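Local atomic coordinates of Abbfa_003403 (Acinetobacter baumannii, PDB entry 4ZXH), a protein that probably assembles a peptide product as a four-domain nonribosomal peptide synthetase, with condensation, adenylation, phosphopantetheine-bearing carrier and thioesterase domains in one chain. Residues R337-V342 and N351-I356; H208-H213 and N275-T280; Q1203-L1208 and F1214-K1219. All coordinates share one frame; numbering follows the deposited sequence.

Interaction 1 (R337-V342 and N351-I356); sequences RVVEAV and NPLAQI. With PNS (4'-phosphopantetheine), chain B.
Val-339 CG2 stands anti to its carbonyl carbon and Leu-353 CG takes the same kind of position (chi1 -65°), which turns Leu-353 CD1 toward Val-339 CG2, 3.6 Å away; the two side chains run past each other in opposite directions. The leucine spreads its two methyls along the helix: CD1 also reaches CG1 of Val-338, while CD2 lies 4.0 Å from CG1 of Val-342, one turn further on. Pro-352 CB meets Val-339 CG2 at 4.0 Å. The contact is wholly apolar and joins the end of helix 335-342 to the loop ahead of strand 356-360 in the condensation domain, of chloramphenicol acetyltransferase-like fold, where both line the 4'-phosphopantetheine pocket. Val-339 CG2 also touches C31, a methyl of the cofactor, at 3.8 Å. Asn-351 accepts a hydrogen bond from the cofactor amide, N36 to OD1 3.0 Å, bent at 144°. Its ND2 gives a nearly straight bond to Ala-354 O (2.8 Å, 171°), in the carbonyl plane, which fixes the rotation of the amide and turns OD1 to the cofactor. Gln-355 NE2 closes on Asn-351 O at 2.9 Å, tying the loop across itself. Ser-1008 N and Arg-346 NE also hydrogen-bond the cofactor.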
loop_
_atom_site.group_PDB
_atom_site.type_symbol
_atom_site.label_atom_id
_atom_site.label_comp_id
_atom_site.label_asym_id
_atom_site.label_seq_id
_atom_site.Cartn_x
_atom_site.Cartn_y
_atom_site.Cartn_z
ATOM N N ARG A 337 -22.871 -5.852 -5.358
ATOM C CA ARG A 337 -23.000 -6.903 -6.350
ATOM C C ARG A 337 -22.108 -6.611 -7.553
ATOM O O ARG A 337 -21.616 -7.535 -8.193
ATOM C CB ARG A 337 -24.460 -7.068 -6.782
ATOM C CG ARG A 337 -24.695 -8.224 -7.748
ATOM C CD ARG A 337 -24.363 -9.547 -7.087
ATOM N NE ARG A 337 -24.698 -10.698 -7.923
ATOM C CZ ARG A 337 -23.855 -11.288 -8.767
ATOM N NH1 ARG A 337 -22.609 -10.840 -8.903
ATOM N NH2 ARG A 337 -24.260 -12.333 -9.476
ATOM N N VAL A 338 -21.890 -5.334 -7.864
ATOM C CA VAL A 338 -20.994 -4.989 -8.969
ATOM C C VAL A 338 -19.548 -5.334 -8.613
ATOM O O VAL A 338 -18.804 -5.847 -9.456
ATOM C CB VAL A 338 -21.078 -3.498 -9.348
ATOM C CG1 VAL A 338 -20.007 -3.149 -10.383
ATOM C CG2 VAL A 338 -22.449 -3.171 -9.888
ATOM N N VAL A 339 -19.142 -5.064 -7.372
ATOM C CA VAL A 339 -17.769 -5.348 -6.981
ATOM C C VAL A 339 -17.548 -6.850 -6.988
ATOM O O VAL A 339 -16.496 -7.325 -7.404
ATOM C CB VAL A 339 -17.431 -4.769 -5.614
ATOM C CG1 VAL A 339 -16.187 -5.434 -5.052
ATOM C CG2 VAL A 339 -17.220 -3.281 -5.733
ATOM N N GLU A 340 -18.563 -7.594 -6.565
ATOM C CA GLU A 340 -18.510 -9.054 -6.612
ATOM C C GLU A 340 -18.280 -9.560 -8.043
ATOM O O GLU A 340 -17.495 -10.480 -8.249
ATOM C CB GLU A 340 -19.793 -9.648 -6.018
ATOM C CG GLU A 340 -19.997 -11.150 -6.221
ATOM C CD GLU A 340 -21.275 -11.686 -5.537
ATOM O OE1 GLU A 340 -21.965 -10.926 -4.811
ATOM O OE2 GLU A 340 -21.592 -12.878 -5.736
ATOM N N ALA A 341 -18.929 -8.934 -9.024
ATOM C CA ALA A 341 -18.863 -9.388 -10.418
ATOM C C ALA A 341 -17.571 -8.985 -11.109
ATOM O O ALA A 341 -16.991 -9.769 -11.842
ATOM C CB ALA A 341 -20.053 -8.859 -11.210
ATOM N N VAL A 342 -17.135 -7.751 -10.888
ATOM C CA VAL A 342 -15.906 -7.241 -11.493
ATOM C C VAL A 342 -14.688 -7.920 -10.893
ATOM O O VAL A 342 -13.692 -8.174 -11.566
ATOM C CB VAL A 342 -15.789 -5.737 -11.288
ATOM C CG1 VAL A 342 -14.465 -5.221 -11.835
ATOM C CG2 VAL A 342 -16.977 -5.034 -11.927
ATOM N N ASN A 351 -11.135 2.257 -1.252
ATOM C CA ASN A 351 -12.441 1.719 -1.568
ATOM C C ASN A 351 -12.396 1.101 -2.973
ATOM O O ASN A 351 -11.848 1.699 -3.896
ATOM C CB ASN A 351 -13.506 2.805 -1.472
ATOM C CG ASN A 351 -14.875 2.284 -1.805
ATOM O OD1 ASN A 351 -15.527 1.647 -0.975
ATOM N ND2 ASN A 351 -15.317 2.529 -3.032
ATOM N N PRO A 352 -12.936 -0.116 -3.129
ATOM C CA PRO A 352 -12.930 -0.851 -4.403
ATOM C C PRO A 352 -13.500 -0.050 -5.571
ATOM O O PRO A 352 -14.476 0.665 -5.347
ATOM C CB PRO A 352 -13.821 -2.059 -4.110
ATOM C CG PRO A 352 -13.686 -2.271 -2.647
ATOM C CD PRO A 352 -13.510 -0.908 -2.025
ATOM N N LEU A 353 -12.904 -0.157 -6.767
ATOM C CA LEU A 353 -13.457 0.426 -8.011
ATOM C C LEU A 353 -13.478 1.956 -8.130
ATOM O O LEU A 353 -13.195 2.498 -9.203
ATOM C CB LEU A 353 -14.887 -0.060 -8.243
ATOM C CG LEU A 353 -15.013 -1.550 -8.509
ATOM C CD1 LEU A 353 -16.443 -1.853 -8.923
ATOM C CD2 LEU A 353 -14.003 -2.015 -9.573
ATOM N N ALA A 354 -13.839 2.647 -7.054
ATOM C CA ALA A 354 -13.882 4.110 -7.067
ATOM C C ALA A 354 -13.384 4.708 -5.755
ATOM O O ALA A 354 -13.752 4.242 -4.668
ATOM C CB ALA A 354 -15.297 4.594 -7.347
ATOM N N GLN A 355 -12.567 5.748 -5.855
ATOM C CA GLN A 355 -12.072 6.428 -4.667
ATOM C C GLN A 355 -12.417 7.916 -4.674
ATOM O O GLN A 355 -11.991 8.662 -3.799
ATOM C CB GLN A 355 -10.568 6.250 -4.549
ATOM C CG GLN A 355 -10.123 4.793 -4.496
ATOM C CD GLN A 355 -9.909 4.180 -5.864
ATOM O OE1 GLN A 355 -9.346 4.813 -6.766
ATOM N NE2 GLN A 355 -10.368 2.941 -6.032
ATOM N N ILE A 356 -13.164 8.332 -5.690
ATOM C CA ILE A 356 -13.575 9.709 -5.877
ATOM C C ILE A 356 -15.086 9.706 -5.977
ATOM O O ILE A 356 -15.653 8.842 -6.650
ATOM C CB ILE A 356 -12.987 10.342 -7.168
ATOM C CG1 ILE A 356 -11.507 10.007 -7.328
ATOM C CG2 ILE A 356 -13.233 11.862 -7.198
ATOM C CD1 ILE A 356 -10.660 10.508 -6.216
HETATM O O23 PNS B . -14.729 -6.038 -0.842
HETATM P P24 PNS B . -16.125 -6.593 -0.732
HETATM O O25 PNS B . -16.539 -7.682 -1.684
HETATM O O27 PNS B . -17.098 -5.329 -0.972
HETATM C C28 PNS B . -16.969 -4.155 -0.177
HETATM C C29 PNS B . -18.050 -3.168 -0.580
HETATM C C30 PNS B . -19.377 -3.903 -0.380
HETATM C C31 PNS B . -17.859 -2.780 -2.047
HETATM C C32 PNS B . -17.936 -1.904 0.285
HETATM O O33 PNS B . -16.547 -1.539 0.326
HETATM C C34 PNS B . -18.803 -0.789 -0.270
HETATM O O35 PNS B . -20.025 -0.892 -0.359
HETATM N N36 PNS B . -18.211 0.333 -0.657
HETATM C C37 PNS B . -18.955 1.456 -1.204
HETATM C C38 PNS B . -18.703 2.661 -0.298
HETATM C C39 PNS B . -19.920 3.534 -0.275
HETATM O O40 PNS B . -21.040 3.047 -0.293
HETATM N N41 PNS B . -19.650 4.831 -0.237
HETATM C C42 PNS B . -20.582 5.933 -0.201
HETATM C C43 PNS B . -19.678 7.108 -0.510
HETATM S S44 PNS B . -19.834 7.464 -2.266
#

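Interaction 2 (H208-H213 and N275-T280); sequences HAPHVH and NLVIAT
Pro-210 brings the CG-CD edge of its ring to the backbone of Asn-275, with CG 3.7 Å from Asn-275 O; this is a van der Waals contact, and no hydrogen bond crosses between the segments. Pro-210 CD lies 4.3 Å from Asn-275 CB and 4.2 Å from Val-277 CG2. Val-277 holds CG1 anti to its backbone N (chi1 -180°), which puts CG2 beside that nitrogen, and this one methyl carries its share of the contact, reaching Ala-209 CB at 4.0 Å as well as the proline. Asn-275 starts toward the loop, but its amide serves another partner, ND2 making a weak hydrogen bond to His-304. Both touching residues of the loop are small or cyclic, and their alkyl groups rest on alternate residues of one strand face. The end of His-213 leads off to Asp-402, which its NE2 bonds. The loop 208-213, which follows helix 197-205, thus lies over one side of strand 275-279; Leu-276 starts away from the loop, and Ile-278 packs on helix 255-271, while strand 302-306 pairs antiparallel alongside and backbone bonds from Ala-279 reach Ile-356 and Met-358 of strand 356-360.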
loop_
_atom_site.group_PDB
_atom_site.type_symbol
_atom_site.label_atom_id
_atom_site.label_comp_id
_atom_site.label_asym_id
_atom_site.label_seq_id
_atom_site.Cartn_x
_atom_site.Cartn_y
_atom_site.Cartn_z
ATOM N N HIS A 208 -11.990 -2.088 -17.826
ATOM C CA HIS A 208 -10.715 -1.409 -18.025
ATOM C C HIS A 208 -10.431 -0.329 -16.985
ATOM O O HIS A 208 -9.561 0.516 -17.192
ATOM C CB HIS A 208 -10.657 -0.766 -19.421
ATOM C CG HIS A 208 -10.854 -1.733 -20.549
ATOM N ND1 HIS A 208 -10.081 -2.865 -20.707
ATOM C CD2 HIS A 208 -11.713 -1.717 -21.595
ATOM C CE1 HIS A 208 -10.473 -3.515 -21.787
ATOM N NE2 HIS A 208 -11.459 -2.839 -22.345
ATOM N N ALA A 209 -11.173 -0.328 -15.887
ATOM C CA ALA A 209 -11.010 0.719 -14.881
ATOM C C ALA A 209 -9.692 0.545 -14.167
ATOM O O ALA A 209 -9.294 -0.583 -13.863
ATOM C CB ALA A 209 -12.151 0.694 -13.885
ATOM N N PRO A 210 -9.003 1.653 -13.883
ATOM C CA PRO A 210 -7.802 1.487 -13.065
ATOM C C PRO A 210 -8.155 1.068 -11.628
ATOM O O PRO A 210 -9.229 1.349 -11.099
ATOM C CB PRO A 210 -7.165 2.874 -13.093
ATOM C CG PRO A 210 -8.317 3.774 -13.196
ATOM C CD PRO A 210 -9.340 3.070 -14.073
ATOM N N HIS A 211 -7.221 0.372 -11.016
ATOM C CA HIS A 211 -7.325 -0.053 -9.642
ATOM C C HIS A 211 -7.423 1.147 -8.711
ATOM O O HIS A 211 -8.206 1.134 -7.760
ATOM C CB HIS A 211 -6.110 -0.915 -9.310
ATOM C CG HIS A 211 -6.042 -1.362 -7.890
ATOM N ND1 HIS A 211 -6.676 -2.502 -7.440
ATOM C CD2 HIS A 211 -5.392 -0.838 -6.821
ATOM C CE1 HIS A 211 -6.418 -2.659 -6.152
ATOM N NE2 HIS A 211 -5.645 -1.662 -5.752
ATOM N N VAL A 212 -6.639 2.185 -8.996
ATOM C CA VAL A 212 -6.619 3.398 -8.176
ATOM C C VAL A 212 -6.299 4.607 -9.063
ATOM O O VAL A 212 -5.639 4.477 -10.103
ATOM C CB VAL A 212 -5.594 3.279 -7.010
ATOM C CG1 VAL A 212 -4.189 3.016 -7.523
ATOM C CG2 VAL A 212 -5.590 4.512 -6.166
ATOM N N HIS A 213 -6.795 5.779 -8.673
ATOM C CA HIS A 213 -6.534 7.010 -9.410
ATOM C C HIS A 213 -5.078 7.399 -9.270
ATOM O O HIS A 213 -4.365 6.853 -8.442
ATOM C CB HIS A 213 -7.404 8.143 -8.898
ATOM C CG HIS A 213 -7.083 8.539 -7.492
ATOM N ND1 HIS A 213 -5.994 9.323 -7.169
ATOM C CD2 HIS A 213 -7.688 8.233 -6.321
ATOM C CE1 HIS A 213 -5.956 9.497 -5.860
ATOM N NE2 HIS A 213 -6.969 8.842 -5.323
ATOM N N ASN A 275 -8.197 7.721 -17.992
ATOM C CA ASN A 275 -9.192 6.820 -17.442
ATOM C C ASN A 275 -9.463 7.163 -15.986
ATOM O O ASN A 275 -8.628 6.926 -15.098
ATOM C CB ASN A 275 -8.735 5.369 -17.599
ATOM C CG ASN A 275 -8.785 4.893 -19.045
ATOM O OD1 ASN A 275 -7.754 4.629 -19.665
ATOM N ND2 ASN A 275 -9.989 4.762 -19.580
ATOM N N LEU A 276 -10.631 7.747 -15.749
ATOM C CA LEU A 276 -11.013 8.188 -14.415
ATOM C C LEU A 276 -12.334 7.573 -13.995
ATOM O O LEU A 276 -13.253 7.463 -14.815
ATOM C CB LEU A 276 -11.127 9.699 -14.371
ATOM C CG LEU A 276 -9.950 10.468 -14.939
ATOM C CD1 LEU A 276 -10.410 11.866 -15.374
ATOM C CD2 LEU A 276 -8.874 10.553 -13.895
ATOM N N VAL A 277 -12.435 7.180 -12.723
ATOM C CA VAL A 277 -13.711 6.711 -12.181
ATOM C C VAL A 277 -14.236 7.630 -11.084
ATOM O O VAL A 277 -13.491 8.021 -10.191
ATOM C CB VAL A 277 -13.598 5.292 -11.620
ATOM C CG1 VAL A 277 -14.934 4.835 -11.080
ATOM C CG2 VAL A 277 -13.125 4.345 -12.692
ATOM N N ILE A 278 -15.521 7.975 -11.162
ATOM C CA ILE A 278 -16.183 8.759 -10.122
ATOM C C ILE A 278 -17.466 8.073 -9.651
ATOM O O ILE A 278 -18.335 7.754 -10.466
ATOM C CB ILE A 278 -16.532 10.171 -10.610
ATOM C CG1 ILE A 278 -15.270 10.960 -10.935
ATOM C CG2 ILE A 278 -17.324 10.923 -9.556
ATOM C CD1 ILE A 278 -15.536 12.410 -11.221
ATOM N N ALA A 279 -17.593 7.861 -8.341
ATOM C CA ALA A 279 -18.796 7.240 -7.779
ATOM C C ALA A 279 -19.887 8.285 -7.586
ATOM O O ALA A 279 -19.586 9.391 -7.152
ATOM C CB ALA A 279 -18.488 6.546 -6.448
ATOM N N THR A 280 -21.134 7.928 -7.908
ATOM C CA THR A 280 -22.299 8.803 -7.699
ATOM C C THR A 280 -23.524 8.089 -7.131
ATOM O O THR A 280 -24.255 7.442 -7.863
ATOM C CB THR A 280 -22.789 9.464 -8.994
ATOM O OG1 THR A 280 -21.690 10.036 -9.706
ATOM C CG2 THR A 280 -23.785 10.562 -8.645
#

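Interaction 3 (Q1203-L1208 and F1214-K1219); sequences QYLREL and FDHVLK
A short helix of the thioesterase domain, 1202-1206, and the longer 1210-1223 meet here across the short connection between them; His-1216 is central, and Tyr-1204 meets it from the exposed border. The CE2 corner of the tyrosine ring sits over one face of the imidazole, offset toward its rim, and lies 3.5 Å from His-1216 NE2 and 3.7 Å from CE1. The ring centroids are 5.0 Å apart and the planes are inclined at 49°, so the pair is oblique, neither stacked nor T-shaped. Each ring is carried out from its helix by an extended first torsion, CG opposite the backbone N (chi1 -179° for Tyr-1204, -180° for His-1216), and the two side chains cross at about a right angle. The buried side of the contact is carried by Leu-1205 and Val-1217. Leu-1205 reaches across with CD2, 4.2 Å from His-1216 CD2 and 4.2 Å from Val-1217 CG2; its side chain crosses that of the histidine at about a right angle too. Leu-1208, past the first helix, brings CD1 to 4.3 Å from His-1216 CB and covers the root of the imidazole. No hydrogen bond links the two segments. Leu-1205 goes on to Ala-1180 and Leu-1183, and Val-1217 to Phe-1236, so helices 1202-1206 and 1210-1223 are backed by helices 1179-1191 and 1233-1251. Such a helical insertion, between strands 1157-1163 and 1262-1267 of the central sheet, probably corresponds to the lid region of alpha/beta-hydrolase thioesterases.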
loop_
_atom_site.group_PDB
_atom_site.type_symbol
_atom_site.label_atom_id
_atom_site.label_comp_id
_atom_site.label_asym_id
_atom_site.label_seq_id
_atom_site.Cartn_x
_atom_site.Cartn_y
_atom_site.Cartn_z
ATOM N N GLN A 1203 19.705 -45.537 12.612
ATOM C CA GLN A 1203 21.122 -45.530 12.962
ATOM C C GLN A 1203 21.685 -44.109 13.104
ATOM O O GLN A 1203 22.541 -43.866 13.954
ATOM C CB GLN A 1203 21.949 -46.288 11.933
ATOM C CG GLN A 1203 23.384 -46.501 12.408
ATOM C CD GLN A 1203 24.349 -46.808 11.277
ATOM O OE1 GLN A 1203 23.946 -46.979 10.123
ATOM N NE2 GLN A 1203 25.635 -46.867 11.600
ATOM N N TYR A 1204 21.211 -43.179 12.275
ATOM C CA TYR A 1204 21.676 -41.799 12.358
ATOM C C TYR A 1204 21.210 -41.168 13.663
ATOM O O TYR A 1204 21.977 -40.506 14.353
ATOM C CB TYR A 1204 21.179 -40.982 11.165
ATOM C CG TYR A 1204 21.639 -39.538 11.182
ATOM C CD1 TYR A 1204 22.912 -39.194 10.765
ATOM C CD2 TYR A 1204 20.799 -38.523 11.608
ATOM C CE1 TYR A 1204 23.341 -37.888 10.782
ATOM C CE2 TYR A 1204 21.225 -37.200 11.624
ATOM C CZ TYR A 1204 22.499 -36.892 11.209
ATOM O OH TYR A 1204 22.943 -35.587 11.221
ATOM N N LEU A 1205 19.946 -41.404 14.002
ATOM C CA LEU A 1205 19.354 -40.874 15.226
ATOM C C LEU A 1205 20.054 -41.379 16.496
ATOM O O LEU A 1205 20.240 -40.615 17.448
ATOM C CB LEU A 1205 17.857 -41.216 15.269
ATOM C CG LEU A 1205 17.032 -40.556 14.158
ATOM C CD1 LEU A 1205 15.584 -41.021 14.148
ATOM C CD2 LEU A 1205 17.097 -39.038 14.270
ATOM N N ARG A 1206 20.446 -42.654 16.512
ATOM C CA ARG A 1206 21.078 -43.248 17.698
ATOM C C ARG A 1206 22.378 -42.553 18.100
ATOM O O ARG A 1206 22.795 -42.641 19.253
ATOM C CB ARG A 1206 21.349 -44.737 17.475
ATOM C CG ARG A 1206 20.086 -45.559 17.392
ATOM C CD ARG A 1206 20.332 -47.059 17.361
ATOM N NE ARG A 1206 19.061 -47.771 17.238
ATOM C CZ ARG A 1206 18.646 -48.374 16.129
ATOM N NH1 ARG A 1206 19.416 -48.378 15.047
ATOM N NH2 ARG A 1206 17.463 -48.979 16.103
ATOM N N GLU A 1207 23.003 -41.856 17.152
ATOM C CA GLU A 1207 24.245 -41.125 17.411
ATOM C C GLU A 1207 23.987 -39.819 18.172
ATOM O O GLU A 1207 24.921 -39.179 18.645
ATOM C CB GLU A 1207 24.988 -40.805 16.097
ATOM C CG GLU A 1207 25.172 -41.961 15.110
ATOM C CD GLU A 1207 25.955 -43.140 15.675
ATOM O OE1 GLU A 1207 26.906 -42.926 16.468
ATOM O OE2 GLU A 1207 25.621 -44.290 15.301
ATOM N N LEU A 1208 22.721 -39.421 18.270
ATOM C CA LEU A 1208 22.353 -38.162 18.918
ATOM C C LEU A 1208 21.715 -38.366 20.299
ATOM O O LEU A 1208 21.291 -39.479 20.650
ATOM C CB LEU A 1208 21.389 -37.371 18.025
ATOM C CG LEU A 1208 21.837 -37.066 16.592
ATOM C CD1 LEU A 1208 20.714 -36.412 15.759
ATOM C CD2 LEU A 1208 23.076 -36.197 16.624
ATOM N N PHE A 1214 14.751 -35.072 18.343
ATOM C CA PHE A 1214 13.476 -34.417 18.059
ATOM C C PHE A 1214 13.686 -33.141 17.277
ATOM O O PHE A 1214 12.847 -32.751 16.467
ATOM C CB PHE A 1214 12.707 -34.085 19.335
ATOM C CG PHE A 1214 12.248 -35.282 20.096
ATOM C CD1 PHE A 1214 12.389 -36.548 19.577
ATOM C CD2 PHE A 1214 11.659 -35.138 21.329
ATOM C CE1 PHE A 1214 11.971 -37.654 20.287
ATOM C CE2 PHE A 1214 11.230 -36.240 22.035
ATOM C CZ PHE A 1214 11.387 -37.500 21.511
ATOM N N ASP A 1215 14.796 -32.468 17.538
ATOM C CA ASP A 1215 15.108 -31.278 16.776
ATOM C C ASP A 1215 15.429 -31.672 15.338
ATOM O O ASP A 1215 14.970 -31.019 14.402
ATOM C CB ASP A 1215 16.264 -30.492 17.406
ATOM C CG ASP A 1215 15.882 -29.848 18.740
ATOM O OD1 ASP A 1215 14.674 -29.828 19.089
ATOM O OD2 ASP A 1215 16.797 -29.352 19.440
ATOM N N HIS A 1216 16.187 -32.750 15.154
ATOM C CA HIS A 1216 16.578 -33.130 13.806
ATOM C C HIS A 1216 15.353 -33.475 12.964
ATOM O O HIS A 1216 15.198 -32.980 11.848
ATOM C CB HIS A 1216 17.546 -34.298 13.801
ATOM C CG HIS A 1216 17.958 -34.701 12.422
ATOM N ND1 HIS A 1216 18.739 -33.897 11.620
ATOM C CD2 HIS A 1216 17.656 -35.794 11.679
ATOM C CE1 HIS A 1216 18.920 -34.488 10.452
ATOM N NE2 HIS A 1216 18.273 -35.640 10.460
ATOM N N VAL A 1217 14.472 -34.308 13.506
ATOM C CA VAL A 1217 13.275 -34.705 12.774
ATOM C C VAL A 1217 12.361 -33.503 12.525
ATOM O O VAL A 1217 11.797 -33.362 11.438
ATOM C CB VAL A 1217 12.507 -35.827 13.518
ATOM C CG1 VAL A 1217 11.255 -36.191 12.790
ATOM C CG2 VAL A 1217 13.390 -37.061 13.675
ATOM N N LEU A 1218 12.233 -32.615 13.504
ATOM C CA LEU A 1218 11.392 -31.440 13.304
ATOM C C LEU A 1218 11.928 -30.619 12.147
ATOM O O LEU A 1218 11.197 -30.277 11.233
ATOM C CB LEU A 1218 11.323 -30.584 14.566
ATOM C CG LEU A 1218 10.525 -29.278 14.431
ATOM C CD1 LEU A 1218 9.116 -29.558 13.941
ATOM C CD2 LEU A 1218 10.484 -28.535 15.743
ATOM N N LYS A 1219 13.220 -30.327 12.206
ATOM C CA LYS A 1219 13.896 -29.491 11.222
ATOM C C LYS A 1219 13.741 -30.090 9.822
ATOM O O LYS A 1219 13.395 -29.383 8.869
ATOM C CB LYS A 1219 15.379 -29.334 11.604
ATOM C CG LYS A 1219 16.130 -28.264 10.849
ATOM C CD LYS A 1219 17.585 -28.145 11.316
#

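Interactions 1 and 2 adjoin within the condensation domain, their centres about 9 Å apart. Segment 351-356 is shared ground: Ile-356 O lies 2.8 Å from Ala-279 N, probably hydrogen-bonded, and the Gln-355 amide makes weak hydrogen bonds to His-211 O and His-213 N. Interaction 1 forms part of the 4'-phosphopantetheine pocket itself; interaction 2 is set further back, with the side chain of Val-277 about 10 Å from the cofactor. Interaction 3 belongs to the thioesterase domain and touches neither: centre to centre it is about 54 Å from interaction 1 and 58 Å from interaction 2, with nearest atoms about 39 and 37 Å apart.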